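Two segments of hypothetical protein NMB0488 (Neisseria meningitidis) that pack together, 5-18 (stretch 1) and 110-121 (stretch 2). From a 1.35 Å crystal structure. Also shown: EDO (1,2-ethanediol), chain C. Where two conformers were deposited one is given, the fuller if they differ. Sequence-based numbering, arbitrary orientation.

Stretch 1, residues 5-18: TFNQEQDYWAGYKA
Stretch 2, residues 110-121: NMMSVDIWLHNG

Stretches 1 and 2 pair as neighbouring antiparallel strands: strand 112-119 runs at 161° to the strand ending at Ala18, the axes approach to 4.6 Å, and 1085 Å² is buried between the stretches. The register pairs Tyr12 with Leu118 and continues residue by residue to Ala18 with Met112 (a selenomethionine).

Before the strand, Phe6 (phi/psi -117/130, chi1 m) lays its ring face against Leu118, whose CD2 sits 3.5 Å from the ring centroid and 10° off the normal, a CH-pi contact. Asn7 to Gln10 form a type II turn, closed by Gln10 N to Asn7 O at 3.2 Å; Glu9 takes the positive phi (75/-10). Asn7 ND2 donates to Gln10 OE1 (2.7 Å) and Asn7 N to Tyr12 OH (2.7 Å), tying the turn to the strand. A water receives Asn120 N (3.0 Å) and donates to Asn7 O (2.6 Å) and Gln10 O (2.5 Å). Glu9 and Asn120 pair twice: Glu9 N donates to Asn120 OD1 (2.6 Å, 169°), and Asn120 ND2 to Glu9 OE2 (3.2 Å, 140°). Asn120 itself has left the strand, at phi/psi 46/48.

Asp11 (chi1 m) accepts the indole proton of Trp117, NE1 to OD1 at 2.8 Å and 156°. Tyr12 begins the regular ladder: its N reaches Leu118 O at 3.0 Å, and Leu118 N reaches Tyr12 O at 2.8 Å. Alternation puts Trp13 on the Asp11 face. With chi1 at -75° against 171° for Trp117, the two five-membered rings stack offset, centroids 4.4 Å apart and planes at 17°; Trp117 CB also lies 3.6 Å from the centroid of the Trp13 six-membered ring.

Ala14 repeats the paired bonds, N to Ile116 O at 2.9 Å and O from Ile116 N at 2.8 Å. At the non-hydrogen-bonded Gly15-Asp115 pair the CA atoms close to 4.6 Å, and Gly15 CA makes a CA-H...O contact with Val114 O at 3.5 Å. Tyr16 (chi1 t) exchanges 2.8 Å bonds with Val114, N to O in each direction. On the face shared with Tyr12 and Ala14, Tyr16 CB lies 3.9 Å from Ile116 CD1, while Val114 CB meets the ring edge, 4.0 Å from Tyr16 CD2.

Lys17 (m, t, t, p) returns to the Trp13 face, bringing NZ to 2.9 Å from Ser113 OG. Nearby, ethanediol O2 donates to Asp115 OD1 at 2.5 Å. Ala18 completes the ladder, N to Met112 O at 3.0 Å and O from Met112 N at 2.8 Å.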

ATOM      1  N   THR A   5     -16.354  -8.259  -0.555  1.00 31.38           N
ATOM      2  CA  THR A   5     -17.087  -7.988   0.663  1.00 31.81           C
ATOM      3  C   THR A   5     -16.279  -7.018   1.485  1.00 30.33           C
ATOM      4  O   THR A   5     -15.150  -7.305   1.902  1.00 31.35           O
ATOM      5  CB  THR A   5     -17.393  -9.275   1.452  1.00 32.38           C
ATOM      6  OG1 THR A   5     -18.069 -10.182   0.585  1.00 36.00           O
ATOM      7  CG2 THR A   5     -18.290  -9.002   2.658  1.00 33.40           C
ATOM      8  N   PHE A   6     -16.860  -5.842   1.655  1.00 28.11           N
ATOM      9  CA  PHE A   6     -16.382  -4.865   2.607  1.00 26.60           C
ATOM     10  C   PHE A   6     -17.498  -4.662   3.634  1.00 26.97           C
ATOM     11  O   PHE A   6     -18.655  -4.477   3.259  1.00 28.41           O
ATOM     12  CB  PHE A   6     -16.052  -3.559   1.872  1.00 24.81           C
ATOM     13  CG  PHE A   6     -14.903  -3.680   0.895  1.00 20.51           C
ATOM     14  CD1 PHE A   6     -13.621  -3.999   1.346  1.00 19.98           C
ATOM     15  CD2 PHE A   6     -15.118  -3.487  -0.467  1.00 18.62           C
ATOM     16  CE1 PHE A   6     -12.556  -4.078   0.449  1.00 17.31           C
ATOM     17  CE2 PHE A   6     -14.053  -3.584  -1.385  1.00 18.98           C
ATOM     18  CZ  PHE A   6     -12.773  -3.885  -0.903  1.00 16.37           C
ATOM     19  N   ASN A   7     -17.147  -4.741   4.911  1.00 27.87           N
ATOM     20  CA  ASN A   7     -18.095  -4.590   6.013  1.00 28.41           C
ATOM     21  C   ASN A   7     -18.221  -3.158   6.497  1.00 29.44           C
ATOM     22  O   ASN A   7     -17.243  -2.399   6.523  1.00 29.12           O
ATOM     23  CB  ASN A   7     -17.672  -5.457   7.191  1.00 28.34           C
ATOM     24  CG  ASN A   7     -17.650  -6.922   6.856  1.00 29.39           C
ATOM     25  OD1 ASN A   7     -18.556  -7.430   6.202  1.00 31.28           O
ATOM     26  ND2 ASN A   7     -16.614  -7.620   7.309  1.00 29.51           N
ATOM     27  N   GLN A   8     -19.429  -2.788   6.904  1.00 29.85           N
ATOM     28  CA  GLN A   8     -19.655  -1.477   7.475  1.00 30.37           C
ATOM     29  C   GLN A   8     -18.918  -1.347   8.796  1.00 29.54           C
ATOM     30  O   GLN A   8     -18.814  -2.306   9.574  1.00 30.23           O
ATOM     31  CB  GLN A   8     -21.162  -1.215   7.613  1.00 31.51           C
ATOM     32  CG  GLN A   8     -21.579   0.179   7.121  1.00 34.56           C
ATOM     33  CD  GLN A   8     -21.232   0.513   5.638  1.00 38.77           C
ATOM     34  OE1 GLN A   8     -21.565   1.606   5.159  1.00 39.02           O
ATOM     35  NE2 GLN A   8     -20.571  -0.406   4.928  1.00 39.26           N
ATOM     36  N   GLU A   9     -18.371  -0.165   9.022  1.00 28.18           N
ATOM     37  CA  GLU A   9     -17.583   0.161  10.204  1.00 27.82           C
ATOM     38  C   GLU A   9     -16.184  -0.434  10.208  1.00 25.82           C
ATOM     39  O   GLU A   9     -15.367  -0.025  11.035  1.00 27.71           O
ATOM     40  CB  GLU A   9     -18.325  -0.159  11.523  1.00 28.57           C
ATOM     41  CG  GLU A   9     -19.697   0.526  11.674  1.00 31.02           C
ATOM     42  CD  GLU A   9     -19.699   2.027  11.367  1.00 33.70           C
ATOM     43  OE1 GLU A   9     -18.794   2.763  11.822  1.00 35.60           O
ATOM     44  OE2 GLU A   9     -20.634   2.477  10.672  1.00 37.46           O
ATOM     45  N   GLN A  10     -15.892  -1.345   9.274  1.00 23.30           N
ATOM     46  CA  GLN A  10     -14.557  -1.957   9.207  1.00 21.05           C
ATOM     47  C   GLN A  10     -13.624  -1.115   8.334  1.00 19.59           C
ATOM     48  O   GLN A  10     -14.025  -0.566   7.303  1.00 21.10           O
ATOM     49  CB  GLN A  10     -14.626  -3.393   8.675  1.00 21.24           C
ATOM     50  CG  GLN A  10     -13.379  -4.243   8.904  1.00 21.27           C
ATOM     51  CD  GLN A  10     -13.608  -5.713   8.580  1.00 24.36           C
ATOM     52  OE1 GLN A  10     -14.728  -6.255   8.771  1.00 25.58           O
ATOM     53  NE2 GLN A  10     -12.567  -6.370   8.098  1.00 22.36           N
ATOM     54  N   ASP A  11     -12.398  -1.007   8.806  1.00 18.45           N
ATOM     55  CA  ASP A  11     -11.336  -0.317   8.079  1.00 16.39           C
ATOM     56  C   ASP A  11     -10.536  -1.276   7.224  1.00 15.79           C
ATOM     57  O   ASP A  11     -10.161  -2.335   7.694  1.00 15.38           O
ATOM     58  CB  ASP A  11     -10.388   0.353   9.083  1.00 18.48           C
ATOM     59  CG  ASP A  11     -11.102   1.381   9.928  1.00 19.94           C
ATOM     60  OD1 ASP A  11     -11.563   2.396   9.355  1.00 19.82           O
ATOM     61  OD2 ASP A  11     -11.210   1.137  11.155  1.00 23.21           O
ATOM     62  N   TYR A  12     -10.254  -0.866   5.985  1.00 13.30           N
ATOM     63  CA  TYR A  12      -9.377  -1.633   5.117  1.00 12.53           C
ATOM     64  C   TYR A  12      -8.284  -0.707   4.640  1.00 11.65           C
ATOM     65  O   TYR A  12      -8.560   0.428   4.249  1.00 12.40           O
ATOM     66  CB  TYR A  12     -10.161  -2.194   3.914  1.00 12.45           C
ATOM     67  CG  TYR A  12     -11.359  -3.032   4.303  1.00 12.74           C
ATOM     68  CD1 TYR A  12     -11.252  -4.409   4.359  1.00 13.61           C
ATOM     69  CD2 TYR A  12     -12.561  -2.439   4.674  1.00 13.98           C
ATOM     70  CE1 TYR A  12     -12.350  -5.213   4.749  1.00 15.74           C
ATOM     71  CE2 TYR A  12     -13.655  -3.221   5.059  1.00 16.10           C
ATOM     72  CZ  TYR A  12     -13.524  -4.595   5.086  1.00 14.73           C
ATOM     73  OH  TYR A  12     -14.592  -5.389   5.458  1.00 18.18           O
ATOM     74  N   TRP A  13      -7.054  -1.224   4.628  1.00 12.11           N
ATOM     75  CA  TRP A  13      -5.922  -0.430   4.221  1.00 11.05           C
ATOM     76  C   TRP A  13      -5.039  -1.140   3.198  1.00 11.45           C
ATOM     77  O   TRP A  13      -4.924  -2.383   3.200  1.00 12.15           O
ATOM     78  CB  TRP A  13      -5.065  -0.086   5.442  1.00 12.13           C
ATOM     79  CG  TRP A  13      -5.613   0.960   6.349  1.00 12.20           C
ATOM     80  CD1 TRP A  13      -6.549   0.794   7.335  1.00 13.60           C
ATOM     81  CD2 TRP A  13      -5.178   2.326   6.435  1.00 13.28           C
ATOM     82  NE1 TRP A  13      -6.729   1.980   8.018  1.00 14.43           N
ATOM     83  CE2 TRP A  13      -5.925   2.942   7.463  1.00 13.54           C
ATOM     84  CE3 TRP A  13      -4.260   3.103   5.706  1.00 14.25           C
ATOM     85  CZ2 TRP A  13      -5.744   4.285   7.813  1.00 15.23           C
ATOM     86  CZ3 TRP A  13      -4.092   4.440   6.057  1.00 16.18           C
ATOM     87  CH2 TRP A  13      -4.820   5.015   7.114  1.00 15.75           C
ATOM     88  N   ALA A  14      -4.373  -0.327   2.359  1.00 11.35           N
ATOM     89  CA  ALA A  14      -3.449  -0.848   1.361  1.00 11.05           C
ATOM     90  C   ALA A  14      -2.459   0.214   0.993  1.00 10.45           C
ATOM     91  O   ALA A  14      -2.633   1.378   1.311  1.00 11.63           O
ATOM     92  CB  ALA A  14      -4.190  -1.350   0.067  1.00 11.66           C
ATOM     93  N   GLY A  15      -1.388  -0.207   0.322  1.00 11.49           N
ATOM     94  CA  GLY A  15      -0.379   0.729  -0.135  1.00 11.99           C
ATOM     95  C   GLY A  15      -0.083   0.565  -1.623  1.00 11.20           C
ATOM     96  O   GLY A  15      -0.260  -0.523  -2.187  1.00 11.28           O
ATOM     97  N   TYR A  16       0.403   1.647  -2.212  1.00 11.14           N
ATOM     98  CA  TYR A  16       0.688   1.714  -3.647  0.50 12.77           C
ATOM     99  C   TYR A  16       1.993   2.470  -3.758  1.00 12.18           C
ATOM    100  O   TYR A  16       2.037   3.699  -3.573  1.00 13.78           O
ATOM    101  CB  TYR A  16      -0.469   2.425  -4.391  0.50 13.43           C
ATOM    102  CG  TYR A  16      -0.220   2.806  -5.838  0.50 14.01           C
ATOM    103  CD1 TYR A  16       0.148   1.860  -6.786  0.50 15.29           C
ATOM    104  CD2 TYR A  16      -0.422   4.112  -6.271  0.50 11.30           C
ATOM    105  CE1 TYR A  16       0.341   2.224  -8.137  0.50 16.69           C
ATOM    106  CE2 TYR A  16      -0.214   4.489  -7.613  0.50 14.04           C
ATOM    107  CZ  TYR A  16       0.170   3.539  -8.529  0.50 15.38           C
ATOM    108  OH  TYR A  16       0.353   3.901  -9.851  0.50 17.23           O
ATOM    109  N   LYS A  17       3.072   1.719  -4.003  1.00 11.62           N
ATOM    110  CA  LYS A  17       4.415   2.300  -4.161  1.00 12.46           C
ATOM    111  C   LYS A  17       4.863   2.250  -5.608  1.00 11.21           C
ATOM    112  O   LYS A  17       4.381   1.409  -6.372  1.00 12.73           O
ATOM    113  CB  LYS A  17       5.434   1.576  -3.283  1.00 11.71           C
ATOM    114  CG  LYS A  17       5.314   2.004  -1.831  1.00 13.79           C
ATOM    115  CD  LYS A  17       6.127   1.128  -0.920  1.00 13.81           C
ATOM    116  CE  LYS A  17       6.292   1.758   0.480  1.00 14.64           C
ATOM    117  NZ  LYS A  17       4.956   1.992   1.118  1.00 16.12           N
ATOM    118  N   ALA A  18       5.765   3.158  -6.007  1.00 10.87           N
ATOM    119  CA  ALA A  18       6.185   3.212  -7.417  1.00 10.63           C
ATOM    120  C   ALA A  18       7.568   3.727  -7.500  1.00 10.93           C
ATOM    121  O   ALA A  18       7.871   4.759  -6.896  1.00 12.45           O
ATOM    122  CB  ALA A  18       5.266   4.142  -8.226  1.00 12.33           C
ATOM    123  N   ASN A 110      14.097   6.180  -5.866  1.00 11.69           N
ATOM    124  CA  ASN A 110      13.033   6.976  -6.485  1.00 11.84           C
ATOM    125  C   ASN A 110      11.650   6.484  -6.106  1.00 11.38           C
ATOM    126  O   ASN A 110      10.662   6.744  -6.835  1.00 12.08           O
ATOM    127  CB  ASN A 110      13.180   6.955  -7.999  1.00 13.45           C
ATOM    128  CG  ASN A 110      14.545   7.456  -8.442  1.00 13.77           C
ATOM    129  OD1 ASN A 110      14.950   8.557  -8.077  1.00 14.51           O
ATOM    130  ND2 ASN A 110      15.252   6.666  -9.243  1.00 14.87           N
HETATM  131  N   MSE A 111      11.582   5.742  -4.993  1.00 10.39           N
HETATM  132  CA  MSE A 111      10.323   5.100  -4.616  0.50 10.17           C
HETATM  133  C   MSE A 111       9.381   6.102  -3.941  1.00 10.56           C
HETATM  134  O   MSE A 111       9.692   6.670  -2.906  1.00 10.80           O
HETATM  135  CB  MSE A 111      10.549   3.865  -3.752  0.50 10.85           C
HETATM  136  CG  MSE A 111       9.280   3.088  -3.490  0.50  9.77           C
HETATM  137 SE   MSE A 111       9.601   1.513  -2.413  0.45 13.45          SE
HETATM  138  CE  MSE A 111      10.473   0.380  -3.725  0.50 12.64           C
HETATM  139  N   MSE A 112       8.227   6.297  -4.577  1.00 10.38           N
HETATM  140  CA  MSE A 112       7.140   7.080  -4.004  0.50 11.16           C
HETATM  141  C   MSE A 112       6.121   6.154  -3.350  1.00 11.27           C
HETATM  142  O   MSE A 112       6.074   4.951  -3.661  1.00 11.66           O
HETATM  143  CB  MSE A 112       6.478   7.912  -5.121  0.50 11.50           C
HETATM  144  CG  MSE A 112       7.485   8.751  -5.923  0.50 11.71           C
HETATM  145 SE   MSE A 112       8.246  10.169  -4.781  0.40 13.97          SE
HETATM  146  CE  MSE A 112       8.639  11.532  -6.032  0.50 11.74           C
ATOM    147  N   SER A 113       5.283   6.716  -2.476  1.00 10.29           N
ATOM    148  CA  SER A 113       4.330   5.885  -1.731  1.00 10.51           C
ATOM    149  C   SER A 113       2.979   6.578  -1.521  1.00 10.17           C
ATOM    150  O   SER A 113       2.931   7.713  -1.070  1.00 10.87           O
ATOM    151  CB  SER A 113       4.907   5.596  -0.341  1.00 10.67           C
ATOM    152  OG  SER A 113       4.108   4.599   0.298  1.00 13.18           O
ATOM    153  N   VAL A 114       1.898   5.851  -1.830  1.00  9.86           N
ATOM    154  CA  VAL A 114       0.541   6.313  -1.615  1.00 10.49           C
ATOM    155  C   VAL A 114      -0.102   5.311  -0.674  1.00 11.27           C
ATOM    156  O   VAL A 114       0.105   4.106  -0.828  1.00 12.63           O
ATOM    157  CB  VAL A 114      -0.199   6.340  -3.000  1.00 10.16           C
ATOM    158  CG1 VAL A 114      -1.705   6.438  -2.839  1.00 11.86           C
ATOM    159  CG2 VAL A 114       0.286   7.461  -3.914  1.00 11.14           C
ATOM    160  N   ASP A 115      -0.896   5.793   0.281  1.00 11.56           N
ATOM    161  CA  ASP A 115      -1.670   4.939   1.200  0.50 11.63           C
ATOM    162  C   ASP A 115      -3.142   4.991   0.823  1.00 11.70           C
ATOM    163  O   ASP A 115      -3.604   6.028   0.390  1.00 12.27           O
ATOM    164  CB  ASP A 115      -1.544   5.409   2.669  0.50 12.17           C
ATOM    165  CG  ASP A 115      -0.148   5.227   3.250  0.50 13.61           C
ATOM    166  OD1 ASP A 115       0.737   4.599   2.623  0.50 14.59           O
ATOM    167  OD2 ASP A 115       0.046   5.705   4.393  0.50 15.44           O
ATOM    168  N   ILE A 116      -3.859   3.897   1.020  1.00 10.97           N
ATOM    169  CA  ILE A 116      -5.314   3.909   0.718  1.00 11.77           C
ATOM    170  C   ILE A 116      -6.029   3.370   1.931  1.00 10.76           C
ATOM    171  O   ILE A 116      -5.677   2.294   2.463  1.00 11.42           O
ATOM    172  CB  ILE A 116      -5.673   3.013  -0.519  1.00 10.95           C
ATOM    173  CG1 ILE A 116      -4.878   3.468  -1.749  1.00 12.32           C
ATOM    174  CG2 ILE A 116      -7.158   3.107  -0.813  1.00 13.00           C
ATOM    175  CD1 ILE A 116      -3.594   2.643  -1.997  1.00 12.49           C
ATOM    176  N   TRP A 117      -7.031   4.158   2.377  1.00 12.20           N
ATOM    177  CA  TRP A 117      -7.881   3.781   3.507  1.00 11.88           C
ATOM    178  C   TRP A 117      -9.344   3.747   3.056  1.00 11.18           C
ATOM    179  O   TRP A 117      -9.832   4.736   2.545  1.00 11.24           O
ATOM    180  CB  TRP A 117      -7.691   4.774   4.650  1.00 13.51           C
ATOM    181  CG  TRP A 117      -8.694   4.599   5.776  1.00 13.90           C
ATOM    182  CD1 TRP A 117      -9.135   3.428   6.341  1.00 14.77           C
ATOM    183  CD2 TRP A 117      -9.365   5.655   6.465  1.00 16.01           C
ATOM    184  NE1 TRP A 117     -10.023   3.698   7.364  1.00 14.67           N
ATOM    185  CE2 TRP A 117     -10.191   5.055   7.445  1.00 15.63           C
ATOM    186  CE3 TRP A 117      -9.347   7.057   6.349  1.00 17.82           C
ATOM    187  CZ2 TRP A 117     -10.979   5.807   8.319  1.00 18.27           C
ATOM    188  CZ3 TRP A 117     -10.169   7.805   7.195  1.00 16.94           C
ATOM    189  CH2 TRP A 117     -10.956   7.174   8.188  1.00 17.13           C
ATOM    190  N   LEU A 118      -9.979   2.577   3.182  1.00 11.41           N
ATOM    191  CA  LEU A 118     -11.410   2.434   2.894  1.00 12.88           C
ATOM    192  C   LEU A 118     -12.198   2.264   4.186  1.00 13.69           C
ATOM    193  O   LEU A 118     -11.870   1.430   5.004  1.00 13.39           O
ATOM    194  CB  LEU A 118     -11.615   1.181   2.050  1.00 12.71           C
ATOM    195  CG  LEU A 118     -13.077   0.777   1.735  1.00 11.62           C
ATOM    196  CD1 LEU A 118     -13.778   1.860   0.941  1.00 12.43           C
ATOM    197  CD2 LEU A 118     -13.058  -0.526   0.950  1.00 13.81           C
ATOM    198  N   HIS A 119     -13.271   3.031   4.314  1.00 14.99           N
ATOM    199  CA  HIS A 119     -14.124   2.956   5.501  1.00 16.89           C
ATOM    200  C   HIS A 119     -15.504   3.445   5.104  1.00 16.75           C
ATOM    201  O   HIS A 119     -15.635   4.553   4.577  1.00 16.65           O
ATOM    202  CB  HIS A 119     -13.562   3.841   6.620  1.00 17.97           C
ATOM    203  CG  HIS A 119     -14.374   3.800   7.875  1.00 21.44           C
ATOM    204  ND1 HIS A 119     -15.314   4.755   8.191  1.00 24.93           N
ATOM    205  CD2 HIS A 119     -14.404   2.891   8.874  1.00 24.05           C
ATOM    206  CE1 HIS A 119     -15.866   4.452   9.354  1.00 24.87           C
ATOM    207  NE2 HIS A 119     -15.343   3.318   9.784  1.00 27.59           N
ATOM    208  N   ASN A 120     -16.517   2.593   5.303  1.00 17.89           N
ATOM    209  CA  ASN A 120     -17.898   2.913   4.932  1.00 19.08           C
ATOM    210  C   ASN A 120     -18.014   3.511   3.537  1.00 17.62           C
ATOM    211  O   ASN A 120     -18.689   4.528   3.300  1.00 18.57           O
ATOM    212  CB  ASN A 120     -18.531   3.830   5.985  1.00 20.24           C
ATOM    213  CG  ASN A 120     -18.700   3.139   7.333  1.00 23.62           C
ATOM    214  OD1 ASN A 120     -18.629   1.912   7.440  1.00 29.67           O
ATOM    215  ND2 ASN A 120     -18.901   3.936   8.385  1.00 27.77           N
ATOM    216  N   GLY A 121     -17.342   2.834   2.614  1.00 16.38           N
ATOM    217  CA  GLY A 121     -17.462   3.151   1.214  1.00 15.28           C
ATOM    218  C   GLY A 121     -16.587   4.310   0.772  1.00 15.33           C
ATOM    219  O   GLY A 121     -16.505   4.559  -0.398  1.00 15.92           O
TER
HETATM  220  C1  EDO C 402       1.213   7.964   1.903  1.00 27.26           C
HETATM  221  O1  EDO C 402       0.579   8.874   2.820  1.00 28.06           O
HETATM  222  C2  EDO C 402       2.438   7.348   2.588  1.00 30.63           C
HETATM  223  O2  EDO C 402       2.760   6.012   2.184  1.00 29.37           O
HETATM  224  O   HOH W   1     -15.908  -0.302   5.612  1.00 20.97           O
HETATM  225  O   HOH W   2     -15.289   2.921  12.877  1.00 54.11           O